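Local coordinates for large adhesion protein (Lap) involved in biofilm formation (Marinobacter hydrocarbonoclasticus, PDB 6XI3), which probably mediates bacterial attachment in biofilm formation, its calcium-binding tandem beta-sandwich repeats extending the adhesin toward its target, at residues 218-230 / 239-253. Residues are numbered along the deposited sequence; the frame is centred on the assembly and turned at random.
With CA (calcium ion), chain D; EDT ({[-(bis-carboxymethyl-amino)-ethyl]-carboxymethyl-amino}-acetic acid), chain I.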
ATOM      1  N   ASP A 218      -9.222   2.423  -0.146  1.00 25.66           N
ATOM      2  CA  ASP A 218      -9.163   1.251   0.748  1.00 26.01           C
ATOM      3  C   ASP A 218     -10.311   0.348   0.341  1.00 24.54           C
ATOM      4  O   ASP A 218     -11.274   0.239   1.115  1.00 25.68           O
ATOM      5  CB  ASP A 218      -9.174   1.656   2.221  1.00 28.45           C
ATOM      6  CG  ASP A 218      -8.853   0.472   3.143  1.00 29.49           C
ATOM      7  OD1 ASP A 218      -8.701  -0.659   2.633  1.00 22.73           O
ATOM      8  OD2 ASP A 218      -8.771   0.685   4.356  1.00 33.56           O
ATOM      9  N   ALA A 219     -10.189  -0.296  -0.818  1.00 26.59           N
ATOM     10  CA  ALA A 219     -11.193  -1.242  -1.364  1.00 24.54           C
ATOM     11  C   ALA A 219     -10.884  -2.691  -0.930  1.00 27.33           C
ATOM     12  O   ALA A 219     -11.810  -3.540  -0.949  1.00 27.48           O
ATOM     13  CB  ALA A 219     -11.269  -1.092  -2.853  1.00 25.50           C
ATOM     14  N   THR A 220      -9.647  -2.989  -0.540  1.00 27.51           N
ATOM     15  CA  THR A 220      -9.205  -4.382  -0.229  1.00 28.29           C
ATOM     16  C   THR A 220      -8.763  -4.430   1.236  1.00 23.92           C
ATOM     17  O   THR A 220      -7.921  -3.602   1.663  1.00 25.82           O
ATOM     18  CB  THR A 220      -8.165  -4.872  -1.245  1.00 29.43           C
ATOM     19  OG1 THR A 220      -8.633  -4.589  -2.570  1.00 28.72           O
ATOM     20  CG2 THR A 220      -7.884  -6.361  -1.161  1.00 29.71           C
ATOM     21  N   ALA A 221      -9.371  -5.342   1.982  1.00 26.05           N
ATOM     22  CA  ALA A 221      -9.014  -5.698   3.357  1.00 25.85           C
ATOM     23  C   ALA A 221      -7.638  -6.390   3.331  1.00 26.16           C
ATOM     24  O   ALA A 221      -7.508  -7.380   2.648  1.00 26.53           O
ATOM     25  CB  ALA A 221     -10.085  -6.618   3.926  1.00 28.16           C
ATOM     26  N   GLY A 222      -6.677  -5.868   4.080  1.00 24.15           N
ATOM     27  CA  GLY A 222      -5.328  -6.430   4.226  1.00 26.91           C
ATOM     28  C   GLY A 222      -5.410  -7.727   5.002  1.00 27.27           C
ATOM     29  O   GLY A 222      -6.260  -7.820   5.861  1.00 27.99           O
ATOM     30  N   ASP A 223      -4.613  -8.718   4.644  1.00 26.65           N
ATOM     31  CA  ASP A 223      -4.600 -10.009   5.365  1.00 26.50           C
ATOM     32  C   ASP A 223      -3.227 -10.651   5.180  1.00 24.76           C
ATOM     33  O   ASP A 223      -2.518 -10.322   4.222  1.00 23.53           O
ATOM     34  CB  ASP A 223      -5.743 -10.888   4.857  1.00 29.70           C
ATOM     35  CG  ASP A 223      -6.018 -12.115   5.697  1.00 36.73           C
ATOM     36  OD1 ASP A 223      -6.065 -11.991   6.947  1.00 41.84           O
ATOM     37  OD2 ASP A 223      -6.116 -13.193   5.093  1.00 52.56           O
ATOM     38  N   LEU A 224      -2.883 -11.579   6.060  1.00 24.70           N
ATOM     39  CA  LEU A 224      -1.632 -12.353   5.969  1.00 26.74           C
ATOM     40  C   LEU A 224      -1.934 -13.735   6.552  1.00 27.08           C
ATOM     41  O   LEU A 224      -2.636 -13.808   7.567  1.00 27.77           O
ATOM     42  CB  LEU A 224      -0.492 -11.629   6.703  1.00 23.89           C
ATOM     43  CG  LEU A 224       0.860 -12.362   6.669  1.00 23.08           C
ATOM     44  CD1 LEU A 224       2.042 -11.409   6.642  1.00 23.46           C
ATOM     45  CD2 LEU A 224       1.008 -13.301   7.851  1.00 25.21           C
ATOM     46  N   THR A 225      -1.486 -14.782   5.864  1.00 25.81           N
ATOM     47  CA  THR A 225      -1.443 -16.150   6.423  1.00 25.45           C
ATOM     48  C   THR A 225       0.015 -16.599   6.518  1.00 25.72           C
ATOM     49  O   THR A 225       0.820 -16.132   5.721  1.00 25.50           O
ATOM     50  CB  THR A 225      -2.291 -17.117   5.597  1.00 26.52           C
ATOM     51  OG1 THR A 225      -1.606 -17.337   4.365  1.00 30.67           O
ATOM     52  CG2 THR A 225      -3.715 -16.634   5.374  1.00 28.54           C
ATOM     53  N   VAL A 226       0.313 -17.489   7.469  1.00 23.60           N
ATOM     54  CA  VAL A 226       1.648 -18.125   7.575  1.00 23.41           C
ATOM     55  C   VAL A 226       1.422 -19.624   7.732  1.00 26.95           C
ATOM     56  O   VAL A 226       0.408 -20.019   8.299  1.00 23.36           O
ATOM     57  CB  VAL A 226       2.518 -17.525   8.692  1.00 23.19           C
ATOM     58  CG1 VAL A 226       1.964 -17.776  10.091  1.00 23.71           C
ATOM     59  CG2 VAL A 226       3.953 -18.036   8.591  1.00 24.84           C
ATOM     60  N   SER A 227       2.332 -20.429   7.202  1.00 26.15           N
ATOM     61  CA  SER A 227       2.252 -21.885   7.408  1.00 32.03           C
ATOM     62  C   SER A 227       3.661 -22.431   7.617  1.00 27.90           C
ATOM     63  O   SER A 227       4.651 -21.846   7.087  1.00 25.40           O
ATOM     64  CB  SER A 227       1.456 -22.555   6.307  1.00 36.26           C
ATOM     65  OG  SER A 227       2.270 -22.931   5.234  1.00 40.16           O
ATOM     66  N   VAL A 228       3.744 -23.452   8.456  1.00 25.07           N
ATOM     67  CA  VAL A 228       4.995 -24.194   8.697  1.00 28.71           C
ATOM     68  C   VAL A 228       4.959 -25.329   7.695  1.00 27.80           C
ATOM     69  O   VAL A 228       4.176 -26.222   7.913  1.00 29.38           O
ATOM     70  CB  VAL A 228       5.067 -24.657  10.163  1.00 29.70           C
ATOM     71  CG1 VAL A 228       6.395 -25.305  10.476  1.00 32.32           C
ATOM     72  CG2 VAL A 228       4.807 -23.476  11.071  1.00 28.75           C
ATOM     73  N   ASP A 229       5.687 -25.197   6.591  1.00 23.72           N
ATOM     74  CA  ASP A 229       5.794 -26.255   5.560  1.00 26.80           C
ATOM     75  C   ASP A 229       6.511 -27.481   6.144  1.00 27.96           C
ATOM     76  O   ASP A 229       6.013 -28.581   5.949  1.00 26.92           O
ATOM     77  CB  ASP A 229       6.476 -25.731   4.304  1.00 27.78           C
ATOM     78  CG  ASP A 229       5.660 -24.571   3.721  1.00 30.70           C
ATOM     79  OD1 ASP A 229       4.439 -24.556   3.931  1.00 34.94           O
ATOM     80  OD2 ASP A 229       6.242 -23.696   3.108  1.00 32.06           O
ATOM     81  N   THR A 230       7.641 -27.292   6.820  1.00 25.77           N
ATOM     82  CA  THR A 230       8.488 -28.410   7.288  1.00 28.92           C
ATOM     83  C   THR A 230       9.286 -27.893   8.473  1.00 25.92           C
ATOM     84  O   THR A 230       9.751 -26.748   8.447  1.00 27.77           O
ATOM     85  CB  THR A 230       9.342 -29.028   6.143  1.00 33.45           C
ATOM     86  OG1 THR A 230       9.837 -30.315   6.532  1.00 38.64           O
ATOM     87  CG2 THR A 230      10.593 -28.265   5.803  1.00 37.77           C
ATOM     88  N   ASN A 239      11.087 -24.546   7.197  1.00 22.28           N
ATOM     89  CA  ASN A 239      10.587 -23.918   5.948  1.00 24.02           C
ATOM     90  C   ASN A 239       9.205 -23.321   6.208  1.00 21.58           C
ATOM     91  O   ASN A 239       8.309 -24.053   6.622  1.00 22.12           O
ATOM     92  CB  ASN A 239      10.540 -24.917   4.808  1.00 23.99           C
ATOM     93  CG  ASN A 239      11.907 -25.489   4.463  1.00 27.84           C
ATOM     94  OD1 ASN A 239      12.951 -25.082   5.004  1.00 24.56           O
ATOM     95  ND2 ASN A 239      11.896 -26.444   3.547  1.00 27.49           N
ATOM     96  N   LEU A 240       9.079 -22.029   5.960  1.00 22.36           N
ATOM     97  CA  LEU A 240       7.873 -21.218   6.260  1.00 22.85           C
ATOM     98  C   LEU A 240       7.390 -20.599   4.952  1.00 23.98           C
ATOM     99  O   LEU A 240       8.235 -20.317   4.064  1.00 24.40           O
ATOM    100  CB  LEU A 240       8.258 -20.128   7.258  1.00 21.20           C
ATOM    101  CG  LEU A 240       9.001 -20.589   8.505  1.00 24.95           C
ATOM    102  CD1 LEU A 240       9.385 -19.394   9.374  1.00 24.77           C
ATOM    103  CD2 LEU A 240       8.168 -21.594   9.296  1.00 25.30           C
ATOM    104  N   SER A 241       6.088 -20.395   4.818  1.00 23.84           N
ATOM    105  CA  SER A 241       5.529 -19.675   3.647  1.00 24.14           C
ATOM    106  C   SER A 241       4.230 -19.009   4.072  1.00 23.51           C
ATOM    107  O   SER A 241       3.743 -19.271   5.181  1.00 21.76           O
ATOM    108  CB  SER A 241       5.290 -20.607   2.468  1.00 23.24           C
ATOM    109  OG  SER A 241       4.423 -21.676   2.818  1.00 27.13           O
ATOM    110  N   GLY A 242       3.642 -18.268   3.146  1.00 22.18           N
ATOM    111  CA  GLY A 242       2.288 -17.776   3.349  1.00 23.99           C
ATOM    112  C   GLY A 242       1.846 -16.932   2.184  1.00 22.14           C
ATOM    113  O   GLY A 242       2.552 -16.905   1.130  1.00 20.73           O
ATOM    114  N   THR A 243       0.714 -16.295   2.411  1.00 22.67           N
ATOM    115  CA  THR A 243      -0.037 -15.493   1.420  1.00 25.16           C
ATOM    116  C   THR A 243      -0.301 -14.141   2.060  1.00 25.35           C
ATOM    117  O   THR A 243      -0.277 -14.040   3.307  1.00 26.46           O
ATOM    118  CB  THR A 243      -1.368 -16.149   1.009  1.00 25.29           C
ATOM    119  OG1 THR A 243      -2.229 -16.127   2.150  1.00 27.56           O
ATOM    120  CG2 THR A 243      -1.220 -17.571   0.523  1.00 28.28           C
ATOM    121  N   THR A 244      -0.579 -13.141   1.232  1.00 24.45           N
ATOM    122  CA  THR A 244      -1.035 -11.834   1.714  1.00 26.57           C
ATOM    123  C   THR A 244      -2.120 -11.315   0.778  1.00 26.96           C
ATOM    124  O   THR A 244      -2.132 -11.704  -0.378  1.00 25.14           O
ATOM    125  CB  THR A 244       0.125 -10.837   1.844  1.00 27.53           C
ATOM    126  OG1 THR A 244       0.709 -10.613   0.560  1.00 24.29           O
ATOM    127  CG2 THR A 244       1.158 -11.296   2.846  1.00 25.53           C
ATOM    128  N   THR A 245      -2.943 -10.423   1.293  1.00 26.07           N
ATOM    129  CA  THR A 245      -3.857  -9.569   0.493  1.00 25.57           C
ATOM    130  C   THR A 245      -3.550  -8.108   0.825  1.00 25.10           C
ATOM    131  O   THR A 245      -3.368  -7.755   2.033  1.00 23.43           O
ATOM    132  CB  THR A 245      -5.313  -9.994   0.762  1.00 30.07           C
ATOM    133  OG1 THR A 245      -5.367 -11.420   0.679  1.00 29.63           O
ATOM    134  CG2 THR A 245      -6.308  -9.407  -0.220  1.00 30.77           C
ATOM    135  N   ASP A 246      -3.526  -7.261  -0.197  1.00 26.86           N
ATOM    136  CA  ASP A 246      -3.309  -5.803  -0.057  1.00 26.50           C
ATOM    137  C   ASP A 246      -1.938  -5.520   0.572  1.00 27.09           C
ATOM    138  O   ASP A 246      -1.788  -4.476   1.254  1.00 26.12           O
ATOM    139  CB  ASP A 246      -4.418  -5.104   0.737  1.00 27.91           C
ATOM    140  CG  ASP A 246      -4.459  -3.620   0.389  1.00 28.03           C
ATOM    141  OD1 ASP A 246      -4.063  -3.297  -0.748  1.00 28.41           O
ATOM    142  OD2 ASP A 246      -4.782  -2.789   1.281  1.00 26.32           O
ATOM    143  N   VAL A 247      -0.949  -6.383   0.332  1.00 25.14           N
ATOM    144  CA  VAL A 247       0.446  -6.091   0.753  1.00 25.46           C
ATOM    145  C   VAL A 247       1.296  -5.870  -0.498  1.00 23.46           C
ATOM    146  O   VAL A 247       1.320  -6.770  -1.387  1.00 24.63           O
ATOM    147  CB  VAL A 247       0.991  -7.198   1.666  1.00 25.00           C
ATOM    148  CG1 VAL A 247       2.462  -7.018   1.979  1.00 26.43           C
ATOM    149  CG2 VAL A 247       0.180  -7.257   2.946  1.00 23.45           C
ATOM    150  N   ALA A 248       1.957  -4.711  -0.546  1.00 26.98           N
ATOM    151  CA  ALA A 248       2.700  -4.232  -1.733  1.00 28.66           C
ATOM    152  C   ALA A 248       3.880  -5.164  -2.010  1.00 30.40           C
ATOM    153  O   ALA A 248       4.451  -5.727  -1.053  1.00 25.64           O
ATOM    154  CB  ALA A 248       3.152  -2.797  -1.569  1.00 28.14           C
ATOM    155  N   LEU A 249       4.226  -5.261  -3.296  1.00 31.56           N
ATOM    156  CA  LEU A 249       5.395  -5.982  -3.839  1.00 30.34           C
ATOM    157  C   LEU A 249       6.622  -5.563  -3.035  1.00 30.88           C
ATOM    158  O   LEU A 249       6.749  -4.358  -2.787  1.00 29.83           O
ATOM    159  CB  LEU A 249       5.529  -5.596  -5.313  1.00 32.05           C
ATOM    160  CG  LEU A 249       6.736  -6.160  -6.046  1.00 32.38           C
ATOM    161  CD1 LEU A 249       6.601  -7.660  -6.144  1.00 32.98           C
ATOM    162  CD2 LEU A 249       6.872  -5.527  -7.432  1.00 35.62           C
ATOM    163  N   ASN A 250       7.447  -6.535  -2.621  1.00 28.60           N
ATOM    164  CA  ASN A 250       8.735  -6.325  -1.907  1.00 30.54           C
ATOM    165  C   ASN A 250       8.537  -5.868  -0.470  1.00 27.97           C
ATOM    166  O   ASN A 250       9.561  -5.620   0.193  1.00 30.79           O
ATOM    167  CB  ASN A 250       9.629  -5.316  -2.639  1.00 34.63           C
ATOM    168  CG  ASN A 250      10.019  -5.843  -4.000  1.00 39.32           C
ATOM    169  OD1 ASN A 250       9.977  -7.051  -4.230  1.00 45.69           O
ATOM    170  ND2 ASN A 250      10.384  -4.958  -4.909  1.00 47.60           N
ATOM    171  N   SER A 251       7.307  -5.794   0.038  1.00 26.26           N
ATOM    172  CA  SER A 251       7.088  -5.510   1.481  1.00 24.22           C
ATOM    173  C   SER A 251       7.797  -6.588   2.311  1.00 23.30           C
ATOM    174  O   SER A 251       7.832  -7.755   1.908  1.00 26.29           O
ATOM    175  CB  SER A 251       5.635  -5.434   1.863  1.00 22.76           C
ATOM    176  OG  SER A 251       4.990  -4.487   1.064  1.00 27.61           O
ATOM    177  N   GLN A 252       8.311  -6.184   3.458  1.00 22.80           N
ATOM    178  CA  GLN A 252       9.020  -7.079   4.392  1.00 22.38           C
ATOM    179  C   GLN A 252       7.993  -7.801   5.259  1.00 23.48           C
ATOM    180  O   GLN A 252       7.046  -7.146   5.756  1.00 25.66           O
ATOM    181  CB  GLN A 252       9.954  -6.246   5.273  1.00 25.00           C
ATOM    182  CG  GLN A 252      10.730  -7.079   6.282  1.00 28.75           C
ATOM    183  CD  GLN A 252      11.811  -6.271   6.962  1.00 34.23           C
ATOM    184  OE1 GLN A 252      12.491  -5.467   6.343  1.00 41.77           O
ATOM    185  NE2 GLN A 252      12.025  -6.524   8.236  1.00 36.71           N
ATOM    186  N   VAL A 253       8.213  -9.089   5.461  1.00 22.52           N
ATOM    187  CA  VAL A 253       7.491  -9.945   6.424  1.00 23.09           C
ATOM    188  C   VAL A 253       8.490 -10.228   7.537  1.00 21.94           C
ATOM    189  O   VAL A 253       9.567 -10.760   7.235  1.00 21.89           O
ATOM    190  CB  VAL A 253       7.004 -11.234   5.756  1.00 23.45           C
ATOM    191  CG1 VAL A 253       6.207 -12.112   6.715  1.00 22.58           C
ATOM    192  CG2 VAL A 253       6.191 -10.905   4.512  1.00 26.03           C
TER
HETATM  193 CA    CA D 503      -6.705  -1.811   1.980  1.00 24.99          CA
HETATM  194  O20 EDT I 508      -5.395 -16.295   9.027  1.00 45.46           O
HETATM  195  C5  EDT I 508      -5.972 -15.305   8.528  1.00 53.16           C
HETATM  196  O19 EDT I 508      -6.481 -15.351   7.339  1.00 45.00           O
HETATM  197  C4  EDT I 508      -6.138 -14.078   9.424  1.00 56.04           C
HETATM  198  N3  EDT I 508      -6.092 -14.336  10.901  1.00 64.43           N
HETATM  199  C2  EDT I 508      -6.972 -15.451  11.381  1.00 58.07           C
HETATM  200  C1  EDT I 508      -8.427 -15.358  10.938  1.00 70.71           C
HETATM  201  O18 EDT I 508      -8.949 -16.338  10.312  1.00 70.39           O
HETATM  202  O17 EDT I 508      -9.082 -14.335  11.244  1.00 83.50           O
HETATM  203  C6  EDT I 508      -6.484 -13.131  11.654  1.00 61.20           C
HETATM  204  C7  EDT I 508      -5.308 -12.229  11.735  1.00 58.03           C
HETATM  205  N8  EDT I 508      -5.354 -11.484  13.002  1.00 62.24           N
HETATM  206  C9  EDT I 508      -4.018 -11.462  13.628  1.00 68.84           C
HETATM  207  C10 EDT I 508      -4.006 -10.993  15.067  1.00 73.53           C
HETATM  208  O16 EDT I 508      -3.224 -11.571  15.847  1.00 66.04           O
HETATM  209  O15 EDT I 508      -4.729 -10.032  15.425  1.00 82.23           O
HETATM  210  C11 EDT I 508      -5.860 -10.113  12.773  1.00 61.90           C
HETATM  211  C12 EDT I 508      -4.787  -9.123  12.339  1.00 59.46           C
HETATM  212  O13 EDT I 508      -4.005  -9.428  11.418  1.00 53.62           O
HETATM  213  O14 EDT I 508      -4.710  -7.995  12.885  1.00 61.59           O
HETATM  214  O   HOH W   1      -6.402  -2.541   4.213  1.00 25.67           O
HETATM  215  O   HOH W   2       8.662 -22.869   2.668  1.00 39.87           O
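Backbone pairing joins D223 to T245 and S227 to S241 as antiparallel hydrogen-bonded pairs, the strand axes running at 156° with a closest approach of 4.6 Å. S227 N reaches S241 O at 2.7 Å, close to the line of the carbonyl bond. T225 N donates to T243 O at 2.9 Å, and the return bond from T243 N to T225 O is weak. At the far end D229 and T230 both face N239, a classic beta bulge.

Among polar side chains, T225 OG1 and T243 OG1 are hydrogen-bonded at 2.6 Å; each hydroxyl lies between its own backbone N and carbonyl carbon (chi1 72° and 67°), which turns the two oxygens toward each other. S241 OG donates to D229 OD2 at 2.7 Å, using the syn lone pair of the carboxylate, and a water donates to that same oxygen.

The two strands form a hairpin at the edge of one sheet of an Ig-like beta-sandwich, with 277-283 pairing beyond 239-245. On the face of L224 and V228 the contact is apolar: L224 CD1 packs against T244 CG2 at 3.9 Å, and L224 also touches A296 and V306 of the opposing sheet.

At the other end D218 OD1, T220 O and D246 OD2 bind calcium, the last at 2.3 Å, with a water, D192 and N302 completing the site, so the ion ties this repeat to the preceding one. D246 OD1 is salt-bridged to R301, which probably steadies the carboxylate. At this same end, methyls T220 CG2 and T245 CG2 meet at 3.6 Å, their side chains crossing at about a right angle.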